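Local coordinates for cytochrome P450 (CYP102L1) (Mycobacterium phage Adler, PDB 6N6Q), which probably works as a haem-thiolate monooxygenase of the cytochrome P450 family, encoded by a mycobacteriophage, at residues V188-Q193 and R214-A219; L192-R197 and F204-L209; E181-T186 and K221-A226. All blocks are in the same frame, centred on the assembly; numbering follows the deposited sequence.

Interaction 1 of 3, residues V188-Q193 and R214-A219; sequences VLRELQ and RRLHAA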
loop_
_atom_site.group_PDB
_atom_site.type_symbol
_atom_site.label_atom_id
_atom_site.label_comp_id
_atom_site.label_asym_id
_atom_site.label_seq_id
_atom_site.Cartn_x
_atom_site.Cartn_y
_atom_site.Cartn_z
ATOM N N VAL A 188 10.277 13.412 -4.997
ATOM C CA VAL A 188 10.226 11.989 -4.675
ATOM C C VAL A 188 9.623 11.201 -5.832
ATOM O O VAL A 188 10.056 10.081 -6.130
ATOM C CB VAL A 188 9.449 11.768 -3.363
ATOM C CG1 VAL A 188 9.340 10.284 -3.049
ATOM C CG2 VAL A 188 10.127 12.504 -2.216
ATOM N N LEU A 189 8.627 11.773 -6.513
ATOM C CA LEU A 189 8.016 11.081 -7.644
ATOM C C LEU A 189 8.973 11.001 -8.829
ATOM O O LEU A 189 9.078 9.953 -9.477
ATOM C CB LEU A 189 6.714 11.774 -8.045
ATOM C CG LEU A 189 5.583 11.755 -7.014
ATOM C CD1 LEU A 189 4.385 12.533 -7.526
ATOM C CD2 LEU A 189 5.190 10.326 -6.666
ATOM N N ARG A 190 9.675 12.097 -9.132
ATOM C CA ARG A 190 10.705 12.042 -10.164
ATOM C C ARG A 190 11.808 11.064 -9.790
ATOM O O ARG A 190 12.404 10.429 -10.669
ATOM C CB ARG A 190 11.302 13.431 -10.402
ATOM C CG ARG A 190 10.392 14.406 -11.125
ATOM C CD ARG A 190 11.198 15.569 -11.689
ATOM N NE ARG A 190 11.997 16.234 -10.662
ATOM C CZ ARG A 190 11.592 17.296 -9.973
ATOM N NH1 ARG A 190 10.397 17.821 -10.205
ATOM N NH2 ARG A 190 12.381 17.836 -9.055
ATOM N N GLU A 191 12.094 10.930 -8.494
ATOM C CA GLU A 191 13.126 10.004 -8.048
ATOM C C GLU A 191 12.655 8.558 -8.137
ATOM O O GLU A 191 13.470 7.652 -8.342
ATOM C CB GLU A 191 13.547 10.357 -6.621
ATOM C CG GLU A 191 14.963 9.957 -6.255
ATOM C CD GLU A 191 16.009 10.600 -7.147
ATOM O OE1 GLU A 191 17.096 10.009 -7.303
ATOM O OE2 GLU A 191 15.749 11.693 -7.692
ATOM N N LEU A 192 11.348 8.322 -7.988
ATOM C CA LEU A 192 10.813 6.975 -8.163
ATOM C C LEU A 192 10.851 6.554 -9.626
ATOM O O LEU A 192 11.164 5.399 -9.937
ATOM C CB LEU A 192 9.384 6.903 -7.624
ATOM C CG LEU A 192 9.187 6.991 -6.109
ATOM C CD1 LEU A 192 7.719 7.216 -5.782
ATOM C CD2 LEU A 192 9.703 5.736 -5.422
ATOM N N GLN A 193 10.526 7.475 -10.538
ATOM C CA GLN A 193 10.601 7.169 -11.962
ATOM C C GLN A 193 12.033 6.877 -12.386
ATOM O O GLN A 193 12.285 5.945 -13.158
ATOM C CB GLN A 193 10.039 8.329 -12.783
ATOM C CG GLN A 193 8.577 8.633 -12.541
ATOM C CD GLN A 193 8.093 9.799 -13.380
ATOM O OE1 GLN A 193 8.884 10.468 -14.046
ATOM N NE2 GLN A 193 6.789 10.046 -13.354
ATOM N N ARG A 214 20.516 12.966 -15.277
ATOM C CA ARG A 214 21.379 12.589 -14.160
ATOM C C ARG A 214 21.628 13.775 -13.234
ATOM O O ARG A 214 21.693 13.615 -12.009
ATOM C CB ARG A 214 22.697 12.014 -14.689
ATOM C CG ARG A 214 23.901 12.123 -13.749
ATOM C CD ARG A 214 23.765 11.275 -12.485
ATOM N NE ARG A 214 23.503 9.867 -12.764
ATOM C CZ ARG A 214 23.493 8.914 -11.836
ATOM N NH1 ARG A 214 23.740 9.216 -10.567
ATOM N NH2 ARG A 214 23.240 7.658 -12.174
ATOM N N ARG A 215 21.748 14.978 -13.797
ATOM C CA ARG A 215 21.953 16.156 -12.963
ATOM C C ARG A 215 20.694 16.498 -12.175
ATOM O O ARG A 215 20.775 16.905 -11.010
ATOM C CB ARG A 215 22.393 17.336 -13.826
ATOM C CG ARG A 215 23.238 18.359 -13.090
ATOM C CD ARG A 215 24.014 19.234 -14.064
ATOM N NE ARG A 215 24.879 18.442 -14.935
ATOM C CZ ARG A 215 25.760 18.960 -15.785
ATOM N NH1 ARG A 215 26.508 18.165 -16.540
ATOM N NH2 ARG A 215 25.900 20.274 -15.880
ATOM N N LEU A 216 19.520 16.333 -12.792
ATOM C CA LEU A 216 18.272 16.556 -12.069
ATOM C C LEU A 216 18.096 15.540 -10.948
ATOM O O LEU A 216 17.554 15.863 -9.885
ATOM C CB LEU A 216 17.089 16.502 -13.040
ATOM C CG LEU A 216 15.684 16.679 -12.459
ATOM C CD1 LEU A 216 15.559 18.014 -11.747
ATOM C CD2 LEU A 216 14.634 16.553 -13.554
ATOM N N HIS A 217 18.551 14.302 -11.168
ATOM C CA HIS A 217 18.483 13.285 -10.124
ATOM C C HIS A 217 19.419 13.615 -8.967
ATOM O O HIS A 217 19.046 13.467 -7.796
ATOM C CB HIS A 217 18.810 11.914 -10.717
ATOM C CG HIS A 217 19.563 11.013 -9.790
ATOM N ND1 HIS A 217 18.951 10.287 -8.792
ATOM C CD2 HIS A 217 20.883 10.717 -9.714
ATOM C CE1 HIS A 217 19.859 9.583 -8.140
ATOM N NE2 HIS A 217 21.040 9.827 -8.680
ATOM N N ALA A 218 20.638 14.066 -9.274
ATOM C CA ALA A 218 21.560 14.479 -8.220
ATOM C C ALA A 218 20.977 15.622 -7.399
ATOM O O ALA A 218 21.095 15.635 -6.168
ATOM C CB ALA A 218 22.905 14.882 -8.823
ATOM N N ALA A 219 20.335 16.585 -8.064
ATOM C CA ALA A 219 19.716 17.693 -7.345
ATOM C C ALA A 219 18.507 17.225 -6.544
ATOM O O ALA A 219 18.314 17.653 -5.399
ATOM C CB ALA A 219 19.318 18.798 -8.323
#

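Interaction 2 of 3, residues L192-R197 and F204-L209; sequences LQYANR and FYEQFL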
loop_
_atom_site.group_PDB
_atom_site.type_symbol
_atom_site.label_atom_id
_atom_site.label_comp_id
_atom_site.label_asym_id
_atom_site.label_seq_id
_atom_site.Cartn_x
_atom_site.Cartn_y
_atom_site.Cartn_z
ATOM N N LEU A 192 11.348 8.322 -7.988
ATOM C CA LEU A 192 10.813 6.975 -8.163
ATOM C C LEU A 192 10.851 6.554 -9.626
ATOM O O LEU A 192 11.164 5.399 -9.937
ATOM C CB LEU A 192 9.384 6.903 -7.624
ATOM C CG LEU A 192 9.187 6.991 -6.109
ATOM C CD1 LEU A 192 7.719 7.216 -5.782
ATOM C CD2 LEU A 192 9.703 5.736 -5.422
ATOM N N GLN A 193 10.526 7.475 -10.538
ATOM C CA GLN A 193 10.601 7.169 -11.962
ATOM C C GLN A 193 12.033 6.877 -12.386
ATOM O O GLN A 193 12.285 5.945 -13.158
ATOM C CB GLN A 193 10.039 8.329 -12.783
ATOM C CG GLN A 193 8.577 8.633 -12.541
ATOM C CD GLN A 193 8.093 9.799 -13.380
ATOM O OE1 GLN A 193 8.884 10.468 -14.046
ATOM N NE2 GLN A 193 6.789 10.046 -13.354
ATOM N N TYR A 194 12.984 7.671 -11.894
ATOM C CA TYR A 194 14.386 7.474 -12.232
ATOM C C TYR A 194 14.932 6.166 -11.677
ATOM O O TYR A 194 15.918 5.644 -12.208
ATOM C CB TYR A 194 15.209 8.656 -11.716
ATOM C CG TYR A 194 16.646 8.676 -12.183
ATOM C CD1 TYR A 194 16.984 9.198 -13.425
ATOM C CD2 TYR A 194 17.666 8.191 -11.378
ATOM C CE1 TYR A 194 18.295 9.227 -13.855
ATOM C CE2 TYR A 194 18.980 8.215 -11.798
ATOM C CZ TYR A 194 19.289 8.734 -13.038
ATOM O OH TYR A 194 20.597 8.758 -13.461
ATOM N N ALA A 195 14.311 5.623 -10.627
ATOM C CA ALA A 195 14.791 4.380 -10.035
ATOM C C ALA A 195 14.333 3.163 -10.832
ATOM O O ALA A 195 15.098 2.209 -11.005
ATOM C CB ALA A 195 14.321 4.275 -8.585
ATOM N N ASN A 196 13.093 3.182 -11.327
ATOM C CA ASN A 196 12.554 2.035 -12.046
ATOM C C ASN A 196 13.149 1.889 -13.441
ATOM O O ASN A 196 12.985 0.829 -14.056
ATOM C CB ASN A 196 11.028 2.140 -12.133
ATOM C CG ASN A 196 10.381 0.875 -12.674
ATOM O OD1 ASN A 196 10.258 0.694 -13.886
ATOM N ND2 ASN A 196 9.959 -0.005 -11.773
ATOM N N ARG A 197 13.830 2.920 -13.945
ATOM C CA ARG A 197 14.455 2.893 -15.264
ATOM C C ARG A 197 15.180 1.580 -15.508
ATOM O O ARG A 197 16.053 1.184 -14.730
ATOM C CB ARG A 197 15.447 4.048 -15.398
ATOM C CG ARG A 197 14.853 5.437 -15.458
ATOM C CD ARG A 197 15.985 6.416 -15.688
ATOM N NE ARG A 197 17.154 6.016 -14.910
ATOM C CZ ARG A 197 18.412 6.182 -15.301
ATOM N NH1 ARG A 197 18.678 6.741 -16.474
ATOM N NH2 ARG A 197 19.405 5.779 -14.520
ATOM N N PHE A 204 24.596 3.983 -20.865
ATOM C CA PHE A 204 25.809 3.323 -20.390
ATOM C C PHE A 204 26.752 4.272 -19.664
ATOM O O PHE A 204 27.593 3.813 -18.884
ATOM C CB PHE A 204 26.547 2.673 -21.562
ATOM C CG PHE A 204 25.900 1.416 -22.070
ATOM C CD1 PHE A 204 25.046 0.681 -21.264
ATOM C CD2 PHE A 204 26.153 0.967 -23.355
ATOM C CE1 PHE A 204 24.453 -0.479 -21.733
ATOM C CE2 PHE A 204 25.564 -0.192 -23.831
ATOM C CZ PHE A 204 24.713 -0.916 -23.018
ATOM N N TYR A 205 26.638 5.575 -19.895
ATOM C CA TYR A 205 27.570 6.545 -19.337
ATOM C C TYR A 205 26.820 7.722 -18.731
ATOM O O TYR A 205 27.201 8.884 -18.904
ATOM C CB TYR A 205 28.561 7.006 -20.402
ATOM C CG TYR A 205 29.147 5.856 -21.192
ATOM C CD1 TYR A 205 30.168 5.078 -20.664
ATOM C CD2 TYR A 205 28.667 5.536 -22.456
ATOM C CE1 TYR A 205 30.702 4.019 -21.376
ATOM C CE2 TYR A 205 29.196 4.476 -23.178
ATOM C CZ TYR A 205 30.214 3.722 -22.632
ATOM O OH TYR A 205 30.744 2.667 -23.342
ATOM N N GLU A 206 25.731 7.436 -18.009
ATOM C CA GLU A 206 25.010 8.501 -17.320
ATOM C C GLU A 206 25.812 9.032 -16.141
ATOM O O GLU A 206 25.623 10.181 -15.724
ATOM C CB GLU A 206 23.644 8.003 -16.846
ATOM C CG GLU A 206 23.699 7.188 -15.558
ATOM C CD GLU A 206 22.340 6.687 -15.114
ATOM O OE1 GLU A 206 22.293 5.836 -14.199
ATOM O OE2 GLU A 206 21.319 7.139 -15.677
ATOM N N GLN A 207 26.712 8.213 -15.596
ATOM C CA GLN A 207 27.527 8.604 -14.457
ATOM C C GLN A 207 28.574 9.646 -14.814
ATOM O O GLN A 207 29.175 10.235 -13.907
ATOM C CB GLN A 207 28.219 7.372 -13.870
ATOM C CG GLN A 207 29.350 6.815 -14.735
ATOM C CD GLN A 207 28.858 6.090 -15.977
ATOM O OE1 GLN A 207 27.666 5.814 -16.120
ATOM N NE2 GLN A 207 29.779 5.779 -16.884
ATOM N N PHE A 208 28.794 9.899 -16.095
ATOM C CA PHE A 208 29.949 10.655 -16.555
ATOM C C PHE A 208 29.596 11.865 -17.402
ATOM O O PHE A 208 30.220 12.919 -17.251
ATOM C CB PHE A 208 30.868 9.716 -17.346
ATOM C CG PHE A 208 32.151 10.346 -17.778
ATOM C CD1 PHE A 208 32.281 10.879 -19.047
ATOM C CD2 PHE A 208 33.231 10.400 -16.916
ATOM C CE1 PHE A 208 33.464 11.459 -19.448
ATOM C CE2 PHE A 208 34.416 10.979 -17.310
ATOM C CZ PHE A 208 34.532 11.506 -18.578
ATOM N N LEU A 209 28.616 11.742 -18.302
ATOM C CA LEU A 209 28.288 12.848 -19.196
ATOM C C LEU A 209 27.692 14.028 -18.444
ATOM O O LEU A 209 27.856 15.179 -18.869
ATOM C CB LEU A 209 27.318 12.377 -20.277
ATOM C CG LEU A 209 27.808 11.239 -21.169
ATOM C CD1 LEU A 209 26.680 10.755 -22.053
ATOM C CD2 LEU A 209 28.989 11.696 -22.002
#

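Interaction 3 of 3, residues E181-T186 and K221-A226; sequences ENPFIT and KKFIRA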
loop_
_atom_site.group_PDB
_atom_site.type_symbol
_atom_site.label_atom_id
_atom_site.label_comp_id
_atom_site.label_asym_id
_atom_site.label_seq_id
_atom_site.Cartn_x
_atom_site.Cartn_y
_atom_site.Cartn_z
ATOM N N GLU A 181 1.299 21.716 -5.418
ATOM C CA GLU A 181 2.023 20.536 -4.969
ATOM C C GLU A 181 3.333 20.946 -4.309
ATOM O O GLU A 181 4.043 21.825 -4.803
ATOM C CB GLU A 181 2.293 19.580 -6.131
ATOM C CG GLU A 181 2.542 18.144 -5.687
ATOM C CD GLU A 181 1.365 17.557 -4.926
ATOM O OE1 GLU A 181 0.208 17.830 -5.311
ATOM O OE2 GLU A 181 1.592 16.829 -3.936
ATOM N N ASN A 182 3.636 20.308 -3.185
ATOM C CA ASN A 182 4.876 20.585 -2.480
ATOM C C ASN A 182 6.064 20.201 -3.362
ATOM O O ASN A 182 5.988 19.222 -4.113
ATOM C CB ASN A 182 4.914 19.805 -1.164
ATOM C CG ASN A 182 5.875 20.400 -0.157
ATOM O OD1 ASN A 182 7.070 20.111 -0.175
ATOM N ND2 ASN A 182 5.352 21.229 0.739
ATOM N N PRO A 183 7.161 20.960 -3.324
ATOM C CA PRO A 183 8.334 20.563 -4.119
ATOM C C PRO A 183 8.940 19.245 -3.673
ATOM O O PRO A 183 9.447 18.494 -4.515
ATOM C CB PRO A 183 9.309 21.734 -3.921
ATOM C CG PRO A 183 8.861 22.395 -2.651
ATOM C CD PRO A 183 7.369 22.239 -2.626
ATOM N N PHE A 184 8.891 18.936 -2.374
ATOM C CA PHE A 184 9.469 17.690 -1.882
ATOM C C PHE A 184 8.772 16.478 -2.489
ATOM O O PHE A 184 9.427 15.554 -2.985
ATOM C CB PHE A 184 9.392 17.642 -0.354
ATOM C CG PHE A 184 9.807 16.322 0.233
ATOM C CD1 PHE A 184 11.140 16.050 0.487
ATOM C CD2 PHE A 184 8.863 15.349 0.529
ATOM C CE1 PHE A 184 11.526 14.838 1.026
ATOM C CE2 PHE A 184 9.243 14.134 1.068
ATOM C CZ PHE A 184 10.577 13.879 1.317
ATOM N N ILE A 185 7.437 16.459 -2.451
ATOM C CA ILE A 185 6.708 15.306 -2.969
ATOM C C ILE A 185 6.896 15.180 -4.477
ATOM O O ILE A 185 6.895 14.067 -5.018
ATOM C CB ILE A 185 5.219 15.392 -2.572
ATOM C CG1 ILE A 185 4.424 14.223 -3.159
ATOM C CG2 ILE A 185 4.618 16.709 -3.003
ATOM C CD1 ILE A 185 4.870 12.873 -2.649
ATOM N N THR A 186 7.090 16.300 -5.179
ATOM C CA THR A 186 7.362 16.228 -6.610
ATOM C C THR A 186 8.719 15.587 -6.881
ATOM O O THR A 186 8.858 14.782 -7.809
ATOM C CB THR A 186 7.293 17.624 -7.233
ATOM O OG1 THR A 186 6.001 18.192 -6.994
ATOM C CG2 THR A 186 7.523 17.551 -8.730
ATOM N N LYS A 221 17.977 14.211 -5.330
ATOM C CA LYS A 221 18.417 13.375 -4.218
ATOM C C LYS A 221 18.882 14.228 -3.041
ATOM O O LYS A 221 18.506 13.975 -1.889
ATOM C CB LYS A 221 19.530 12.435 -4.684
ATOM C CG LYS A 221 19.834 11.301 -3.722
ATOM C CD LYS A 221 20.864 10.344 -4.307
ATOM C CE LYS A 221 21.099 9.152 -3.390
ATOM N NZ LYS A 221 22.022 8.155 -4.002
ATOM N N LYS A 222 19.698 15.251 -3.312
ATOM C CA LYS A 222 20.140 16.147 -2.247
ATOM C C LYS A 222 18.969 16.914 -1.648
ATOM O O LYS A 222 18.900 17.102 -0.428
ATOM C CB LYS A 222 21.193 17.123 -2.773
ATOM C CG LYS A 222 22.541 16.496 -3.087
ATOM C CD LYS A 222 23.543 17.561 -3.512
ATOM C CE LYS A 222 24.885 16.956 -3.893
ATOM N NZ LYS A 222 25.847 17.996 -4.360
ATOM N N PHE A 223 18.038 17.369 -2.492
ATOM C CA PHE A 223 16.892 18.124 -1.996
ATOM C C PHE A 223 16.005 17.263 -1.105
ATOM O O PHE A 223 15.478 17.741 -0.094
ATOM C CB PHE A 223 16.091 18.690 -3.168
ATOM C CG PHE A 223 14.881 19.477 -2.753
ATOM C CD1 PHE A 223 15.005 20.789 -2.326
ATOM C CD2 PHE A 223 13.619 18.907 -2.793
ATOM C CE1 PHE A 223 13.892 21.518 -1.943
ATOM C CE2 PHE A 223 12.502 19.631 -2.411
ATOM C CZ PHE A 223 12.639 20.938 -1.985
ATOM N N ILE A 224 15.830 15.990 -1.463
ATOM C CA ILE A 224 15.026 15.086 -0.645
ATOM C C ILE A 224 15.719 14.812 0.685
ATOM O O ILE A 224 15.094 14.860 1.752
ATOM C CB ILE A 224 14.742 13.783 -1.413
ATOM C CG1 ILE A 224 13.774 14.045 -2.569
ATOM C CG2 ILE A 224 14.195 12.721 -0.478
ATOM C CD1 ILE A 224 13.614 12.864 -3.501
ATOM N N ARG A 225 17.022 14.518 0.640
ATOM C CA ARG A 225 17.770 14.251 1.866
ATOM C C ARG A 225 17.825 15.483 2.763
ATOM O O ARG A 225 17.783 15.367 3.994
ATOM C CB ARG A 225 19.183 13.777 1.521
ATOM C CG ARG A 225 20.097 13.575 2.725
ATOM C CD ARG A 225 19.609 12.430 3.594
ATOM N NE ARG A 225 19.417 11.209 2.818
ATOM C CZ ARG A 225 19.012 10.051 3.328
ATOM N NH1 ARG A 225 18.755 9.947 4.626
ATOM N NH2 ARG A 225 18.865 8.994 2.541
ATOM N N ALA A 226 17.922 16.674 2.166
ATOM C CA ALA A 226 17.991 17.890 2.967
ATOM C C ALA A 226 16.665 18.187 3.654
ATOM O O ALA A 226 16.654 18.691 4.782
ATOM C CB ALA A 226 18.415 19.072 2.097
#

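Interaction 1 of 3, residues V188-Q193 and R214-A219
The imidazole of His217 has its ND1 edge turned to the carboxylate of Glu191, whose OE1 lies near the ring plane, while the Tyr194 ring stacks against the imidazole of His217. The carboxylate and imidazole planes are only 23° apart, so the carboxylate is nearly coplanar with the ring and meets it at its edge. The bond runs from His217 ND1 to Glu191 OE1, 2.4 Å, with an N-H...O angle of 134°; that length is very short, so the His-carboxylate hydrogen bond is better trusted for its partners than for its exact distance. Glu191 reaches across because its CG stands anti to the backbone N (chi1 -153°) and the chain then bends at chi2. This pair sits between helix 183-196 and helix 212-237, which run in roughly opposite senses and correspond to the F and G helices of the cytochrome P450 fold, with the CA atoms of Glu191 and His217 6.6 Å apart. On the more exposed flank of the interface Arg190 and Leu216 cross at about a right angle. The branch carbon Leu216 CD2 approaches the guanidinium obliquely, 3.9 Å from Arg190 NE, and lies 4.0 Å from Arg190 CD, a van der Waals contact with the end of the arginine chain. The charge of Arg190 is met one turn further along the second helix, where NH2 forms a salt bridge with Asp220 OD1.

Interaction 2 of 3, residues L192-R197 and F204-L209
The F-G connection of the P450 fold is spanned here by a salt bridge from Arg197, in the loop that follows helix 183-196, to Glu206 of the short, weakly bonded helical turn at about 206-209. The guanidinium comes end-on and puts both terminal nitrogens on one carboxylate oxygen: Arg197 NH1 is 2.8 Å from Glu206 OE2, and Arg197 NH2 is 2.6 Å from the same OE2. Both bonds fall on the syn side of OE2, the side of the other oxygen. A weaker bond of 2.9 Å joins Arg197 NH2 to Glu206 OE1. The two flat groups are nearly coplanar, 17° apart, although the bonds to OE2 tilt somewhat from the guanidinium plane. Glu206 extends fully beyond CG from a first torsion that places CG between the backbone N and the carbonyl carbon (chi1 80°), which sends the acid straight at the arginine. Tyr194 adds a weak hydrogen bond, its OH 2.8 Å from Glu206 OE2. The same tyrosine steadies the arginine: Tyr194 CE1 lies 3.4 Å above the centre of the guanidinium plane, and Arg197 NE donates to Tyr194 O at 3.0 Å, in the carbonyl plane on a lone pair. With NE held and one face covered, rotation of the guanidinium is restricted. Glu206 OE1 has a second charged partner in Arg214, so one carboxylate joins two arginines, an ionic cluster that ties the F-G connection to both flanking helices of the P450 fold.

Interaction 3 of 3, residues E181-T186 and K221-A226
The backbones come together at Phe184 and Ile224, whose CA atoms are 6.3 Å apart, as the first turn of helix 183-196 meets the middle of helix 212-237. Side-chain packing here is apolar. Phe223 points an edge at the opposing helix start: Phe184 CA lies near the plane of the Phe223 ring, 3.6 Å from Phe223 CE2, and Phe223 CZ rests 3.9 Å from Pro183 CB, the two side chains crossing obliquely. A first torsion of 180°, with CG anti to the backbone N, carries the Phe223 ring across to the N-terminal turn. Phe184 answers from the other helix and likewise offers an edge. Its CE1 is 3.6 Å from Ile224 O, in the plane of the ring, and 3.7 Å from Ile224 CG2, so the ring meets backbone and branch methyl together. The arrangement belongs to the paired F and G helices that, in the P450 fold, lie above the long helix 265-296 on the distal side of the haem. Accordingly Phe184 also packs on Leu273 and Leu276 of that helix, and its side chain is about 14 Å from the haem; the ring of Phe173 meets it with planes nearly parallel. The start of the helix that carries Phe184 is fixed by Asn182 at the N-cap. Asn182 OD1 accepts from Phe184 N at 3.1 Å, on a lone pair in the plane of the amide carbonyl, while Thr186 OG1 donates to Asn182 O, also at 3.1 Å, and Asn182 ND2 binds Phe173 O.

Helix 183-196 contributes to all three interactions, in interaction 2 through Tyr194, with Arg197 in the loop just after it; helix 212-237 carries the other partner of interactions 1 and 3. Because these two helices run in roughly opposite senses, interaction 3 encloses interaction 1 along the chain, and interaction 2 spans the connection inside them. Centres of interactions 1 and 2 lie 9 Å apart, as do those of 1 and 3, whereas 2 and 3 are separated by 18 Å. Polar pairing towards the F-G connection thus gives way to apolar packing near helix 265-296. In P450s generally this helix pair roofs the distal pocket and often shifts with substrate.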